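Local coordinates for L-hydantoinase (Arthrobacter aurescens, PDB 1GKR), which hydrolyses the cyclic amide bond of hydantoin derivatives with two zinc ions per subunit, preferring aryl over alkyl substrates, with substrate-dependent stereoselectivity, at residues D244-I249 and V259-G264; E276-Y281 and D415-T420. All coordinates share one frame; numbering follows the deposited sequence.

Interaction 1 of 2, residues D244-I249 and V259-G264; sequences DGVELI and VHCESG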
loop_
_atom_site.group_PDB
_atom_site.type_symbol
_atom_site.label_atom_id
_atom_site.label_comp_id
_atom_site.label_asym_id
_atom_site.label_seq_id
_atom_site.Cartn_x
_atom_site.Cartn_y
_atom_site.Cartn_z
ATOM N N ASP A 244 -1.015 10.212 12.039
ATOM C CA ASP A 244 -0.893 9.949 10.612
ATOM C C ASP A 244 0.456 10.351 10.032
ATOM O O ASP A 244 0.965 9.691 9.128
ATOM C CB ASP A 244 -2.019 10.633 9.838
ATOM C CG ASP A 244 -3.389 10.094 10.208
ATOM O OD1 ASP A 244 -3.516 8.864 10.385
ATOM O OD2 ASP A 244 -4.344 10.895 10.317
ATOM N N GLY A 245 1.033 11.427 10.553
ATOM C CA GLY A 245 2.322 11.867 10.064
ATOM C C GLY A 245 3.391 10.888 10.505
ATOM O O GLY A 245 4.334 10.583 9.759
ATOM N N VAL A 246 3.254 10.395 11.729
ATOM C CA VAL A 246 4.213 9.435 12.244
ATOM C C VAL A 246 4.191 8.230 11.313
ATOM O O VAL A 246 5.242 7.752 10.878
ATOM C CB VAL A 246 3.859 8.983 13.681
ATOM C CG1 VAL A 246 4.788 7.864 14.124
ATOM C CG2 VAL A 246 3.995 10.163 14.631
ATOM N N GLU A 247 2.990 7.760 10.979
ATOM C CA GLU A 247 2.877 6.607 10.104
ATOM C C GLU A 247 3.523 6.832 8.728
ATOM O O GLU A 247 4.260 5.969 8.238
ATOM C CB GLU A 247 1.411 6.190 9.978
ATOM C CG GLU A 247 1.145 4.768 10.495
ATOM C CD GLU A 247 -0.005 4.700 11.500
ATOM O OE1 GLU A 247 -1.137 5.113 11.143
ATOM O OE2 GLU A 247 0.221 4.229 12.646
ATOM N N LEU A 248 3.268 7.985 8.116
ATOM C CA LEU A 248 3.842 8.308 6.813
ATOM C C LEU A 248 5.357 8.150 6.830
ATOM O O LEU A 248 5.938 7.551 5.926
ATOM C CB LEU A 248 3.489 9.745 6.433
ATOM C CG LEU A 248 2.413 10.022 5.370
ATOM C CD1 LEU A 248 1.330 8.970 5.408
ATOM C CD2 LEU A 248 1.815 11.403 5.624
ATOM N N ILE A 249 5.993 8.689 7.864
ATOM C CA ILE A 249 7.442 8.614 7.989
ATOM C C ILE A 249 7.881 7.187 8.257
ATOM O O ILE A 249 8.826 6.684 7.635
ATOM C CB ILE A 249 7.955 9.524 9.134
ATOM C CG1 ILE A 249 7.672 10.980 8.789
ATOM C CG2 ILE A 249 9.438 9.335 9.341
ATOM C CD1 ILE A 249 7.920 11.918 9.922
ATOM N N VAL A 259 15.020 8.149 6.834
ATOM C CA VAL A 259 14.239 9.229 7.401
ATOM C C VAL A 259 13.774 8.830 8.788
ATOM O O VAL A 259 13.562 7.659 9.044
ATOM C CB VAL A 259 13.036 9.513 6.511
ATOM C CG1 VAL A 259 13.520 9.786 5.114
ATOM C CG2 VAL A 259 12.084 8.324 6.511
ATOM N N HIS A 260 13.613 9.802 9.680
ATOM C CA HIS A 260 13.209 9.508 11.049
ATOM C C HIS A 260 12.191 10.468 11.610
ATOM O O HIS A 260 12.070 11.608 11.168
ATOM C CB HIS A 260 14.439 9.505 11.918
ATOM C CG HIS A 260 15.567 8.770 11.292
ATOM N ND1 HIS A 260 15.869 7.467 11.612
ATOM C CD2 HIS A 260 16.385 9.109 10.269
ATOM C CE1 HIS A 260 16.824 7.033 10.811
ATOM N NE2 HIS A 260 17.152 8.011 9.985
ATOM N N CYS A 261 11.474 10.014 12.623
ATOM C CA CYS A 261 10.439 10.840 13.203
ATOM C C CYS A 261 10.704 11.325 14.621
ATOM O O CYS A 261 11.043 10.550 15.520
ATOM C CB CYS A 261 9.138 10.076 13.159
ATOM S SG CYS A 261 7.842 10.933 13.950
ATOM N N GLU A 262 10.554 12.624 14.816
ATOM C CA GLU A 262 10.743 13.200 16.134
ATOM C C GLU A 262 9.429 13.770 16.627
ATOM O O GLU A 262 8.659 14.333 15.847
ATOM C CB GLU A 262 11.754 14.350 16.110
ATOM C CG GLU A 262 11.938 14.999 17.486
ATOM C CD GLU A 262 12.368 16.454 17.430
ATOM O OE1 GLU A 262 11.559 17.335 17.067
ATOM O OE2 GLU A 262 13.530 16.723 17.759
ATOM N N SER A 263 9.155 13.591 17.912
ATOM C CA SER A 263 7.984 14.210 18.500
ATOM C C SER A 263 8.473 14.676 19.853
ATOM O O SER A 263 9.659 14.557 20.146
ATOM C CB SER A 263 6.822 13.251 18.651
ATOM O OG SER A 263 5.669 14.002 18.978
ATOM N N GLY A 264 7.594 15.207 20.687
ATOM C CA GLY A 264 8.074 15.686 21.966
ATOM C C GLY A 264 7.045 15.648 23.058
ATOM O O GLY A 264 5.846 15.511 22.800
#
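Ile249 holds CG1 anti to its carbonyl carbon (chi1 -65°) and continues nearly straight to CD1, while Cys261 carries SG anti to the backbone N (chi1 175°); these settings bring the two side chains together between helix 244-249 and strand 259-263. Both branches of the isoleucine meet the cysteine: CG2 and CD1 of Ile249 each lie 3.9 Å from Cys261 CB, and CD1 also approaches Cys261 SG at 4.1 Å. One turn earlier on the helix, Val246 CG2 meets the same sulfur, Cys261 SG, at 4.0 Å. In the other direction Ile249 CG2 rests on the backbone at His260 C (3.7 Å) and against Val259 CG2 (4.0 Å). With an alanine at Ile249, the branches that touch Cys261 and Val259 would be gone, which would probably open a gap against the strand. The axes of helix 244-249 and strand 259-263 run nearly antiparallel, at 159°, as expected where the helix of a beta-alpha-beta unit returns across the parallel barrel strands of an amidohydrolase. On the opposite side of the strand, Glu262 accepts hydrogen bonds at OE1 from His239 N and His60 ND1; both histidines bind zinc, which makes Glu262 a second-shell residue. No hydrogen bond crosses the interface, so the helix is held to the outer face of this strand by apolar packing, while Glu262, pointing away from the helix, hydrogen-bonds two zinc-binding histidines.

Interaction 2 of 2, residues E276-Y281 and D415-T420; sequences ERIGPY and DGMPVT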
loop_
_atom_site.group_PDB
_atom_site.type_symbol
_atom_site.label_atom_id
_atom_site.label_comp_id
_atom_site.label_asym_id
_atom_site.label_seq_id
_atom_site.Cartn_x
_atom_site.Cartn_y
_atom_site.Cartn_z
ATOM N N GLU A 276 -8.380 25.560 26.625
ATOM C CA GLU A 276 -9.058 26.583 27.402
ATOM C C GLU A 276 -8.381 27.021 28.692
ATOM O O GLU A 276 -8.322 28.216 28.973
ATOM C CB GLU A 276 -10.491 26.157 27.686
ATOM C CG GLU A 276 -11.469 26.674 26.648
ATOM C CD GLU A 276 -12.773 25.902 26.659
ATOM O OE1 GLU A 276 -13.362 25.743 27.756
ATOM O OE2 GLU A 276 -13.208 25.457 25.569
ATOM N N ARG A 277 -7.856 26.088 29.477
ATOM C CA ARG A 277 -7.218 26.498 30.718
ATOM C C ARG A 277 -5.760 26.905 30.563
ATOM O O ARG A 277 -5.279 27.724 31.343
ATOM C CB ARG A 277 -7.339 25.413 31.790
ATOM C CG ARG A 277 -6.356 24.286 31.657
ATOM C CD ARG A 277 -6.752 23.094 32.509
ATOM N NE ARG A 277 -5.890 21.944 32.244
ATOM C CZ ARG A 277 -4.599 21.891 32.568
ATOM N NH1 ARG A 277 -4.024 22.928 33.177
ATOM N NH2 ARG A 277 -3.879 20.809 32.274
ATOM N N ILE A 278 -5.053 26.359 29.571
ATOM C CA ILE A 278 -3.638 26.696 29.370
ATOM C C ILE A 278 -3.457 27.837 28.377
ATOM O O ILE A 278 -2.463 28.566 28.414
ATOM C CB ILE A 278 -2.837 25.469 28.890
ATOM C CG1 ILE A 278 -2.829 24.404 29.980
ATOM C CG2 ILE A 278 -1.413 25.861 28.543
ATOM C CD1 ILE A 278 -2.237 23.089 29.530
ATOM N N GLY A 279 -4.428 27.986 27.489
ATOM C CA GLY A 279 -4.371 29.059 26.516
ATOM C C GLY A 279 -3.096 29.177 25.700
ATOM O O GLY A 279 -2.526 28.177 25.267
ATOM N N PRO A 280 -2.610 30.409 25.501
ATOM C CA PRO A 280 -1.402 30.711 24.726
ATOM C C PRO A 280 -0.121 30.028 25.160
ATOM O O PRO A 280 0.828 29.953 24.397
ATOM C CB PRO A 280 -1.310 32.234 24.814
ATOM C CG PRO A 280 -1.877 32.523 26.177
ATOM C CD PRO A 280 -3.076 31.597 26.246
ATOM N N TYR A 281 -0.085 29.520 26.381
ATOM C CA TYR A 281 1.124 28.869 26.872
ATOM C C TYR A 281 1.288 27.480 26.291
ATOM O O TYR A 281 2.253 26.776 26.562
ATOM C CB TYR A 281 1.092 28.830 28.401
ATOM C CG TYR A 281 1.277 30.210 28.966
ATOM C CD1 TYR A 281 2.503 30.870 28.831
ATOM C CD2 TYR A 281 0.208 30.907 29.537
ATOM C CE1 TYR A 281 2.660 32.187 29.238
ATOM C CE2 TYR A 281 0.351 32.229 29.949
ATOM C CZ TYR A 281 1.580 32.862 29.794
ATOM O OH TYR A 281 1.736 34.174 30.173
ATOM N N ASP A 415 2.881 23.781 34.147
ATOM C CA ASP A 415 2.858 24.394 35.466
ATOM C C ASP A 415 1.728 23.811 36.309
ATOM O O ASP A 415 0.596 23.675 35.843
ATOM C CB ASP A 415 2.711 25.908 35.319
ATOM C CG ASP A 415 3.119 26.666 36.566
ATOM O OD1 ASP A 415 4.046 26.229 37.293
ATOM O OD2 ASP A 415 2.516 27.728 36.804
ATOM N N GLY A 416 2.061 23.431 37.541
ATOM C CA GLY A 416 1.070 22.874 38.444
ATOM C C GLY A 416 0.829 21.378 38.354
ATOM O O GLY A 416 0.318 20.766 39.301
ATOM N N MET A 417 1.185 20.774 37.224
ATOM C CA MET A 417 0.984 19.344 37.056
ATOM C C MET A 417 1.852 18.500 37.965
ATOM O O MET A 417 2.965 18.887 38.335
ATOM C CB MET A 417 1.228 18.949 35.618
ATOM C CG MET A 417 0.048 19.201 34.746
ATOM S SD MET A 417 0.394 18.689 33.069
ATOM C CE MET A 417 -0.443 20.060 32.177
ATOM N N PRO A 418 1.345 17.325 38.354
ATOM C CA PRO A 418 2.086 16.421 39.232
ATOM C C PRO A 418 3.278 15.754 38.563
ATOM O O PRO A 418 3.290 15.534 37.350
ATOM C CB PRO A 418 1.024 15.416 39.663
ATOM C CG PRO A 418 0.145 15.349 38.484
ATOM C CD PRO A 418 0.002 16.798 38.077
ATOM N N VAL A 419 4.277 15.445 39.380
ATOM C CA VAL A 419 5.505 14.801 38.943
ATOM C C VAL A 419 5.759 13.636 39.894
ATOM O O VAL A 419 5.912 13.844 41.096
ATOM C CB VAL A 419 6.680 15.785 39.036
ATOM C CG1 VAL A 419 7.979 15.087 38.688
ATOM C CG2 VAL A 419 6.426 16.969 38.122
ATOM N N THR A 420 5.808 12.417 39.368
ATOM C CA THR A 420 6.037 11.250 40.214
ATOM C C THR A 420 7.385 10.581 39.962
ATOM O O THR A 420 7.729 9.599 40.614
ATOM C CB THR A 420 4.928 10.195 40.025
ATOM O OG1 THR A 420 4.893 9.769 38.654
ATOM C CG2 THR A 420 3.576 10.768 40.420
#
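Arg277 and Met417 bring a charged group against a methyl, their side chains crossing at a slant with no hydrogen bond between them. The terminal methyl CE of Met417 lies 3.5 Å from Arg277 NH2, at the edge of the guanidinium and in its plane, so the sulfur chain does not stack on the flat group. Arg277 sets CG between its backbone N and carbonyl carbon (chi1 80°) and runs extended from CG to NE, whereas Met417 bends at its last torsion (chi3 -141°). The apolar share is small: Ile278 CD1 stands 4.4 Å from Met417 CE. Within its own segment Ile278 CG1 lies 3.7 Å above the Arg277 guanidinium plane, offset toward the rim; one isoleucine thus borders both partners. Met417 also touches Met344 on helix 341-350. Each segment has backbone hydrogen bonds of its own: Tyr281 N to Ile278 O at 3.3 Å, where the chain leaves helix 275-278 through Gly279 with its positive phi, and those of Gly416 and Met417 with Val400. The contact is therefore a slight bridge between a helix end and the loop leading into strand 418-428, away from the zinc site. This pair gives van der Waals contact and no charge compensation; the charge of the exposed Arg277 is probably met in part by a long, weak ion pair from NH2 to Asp274 and by solvent.

How the interactions relate
Interaction 1 closes before interaction 2 opens along the chain, and both lie in the amidohydrolase part of the protein. Their centres are 25 Å apart and their nearest atoms about 12 Å, so they do not touch. Strand 259-263 ends shortly before helix 265-268, and helix 275-278, used by interaction 2, follows soon after; its other segment, 415-420, comes some 134 residues later and leads into strand 418-428. Interaction 1 thus packs a helix on a neighbouring strand of the parallel sheet, close to zinc-binding residues, whereas interaction 2 joins sequence-distant parts, the end of helix 275-278 and the start of strand 418-428, away from the zinc site.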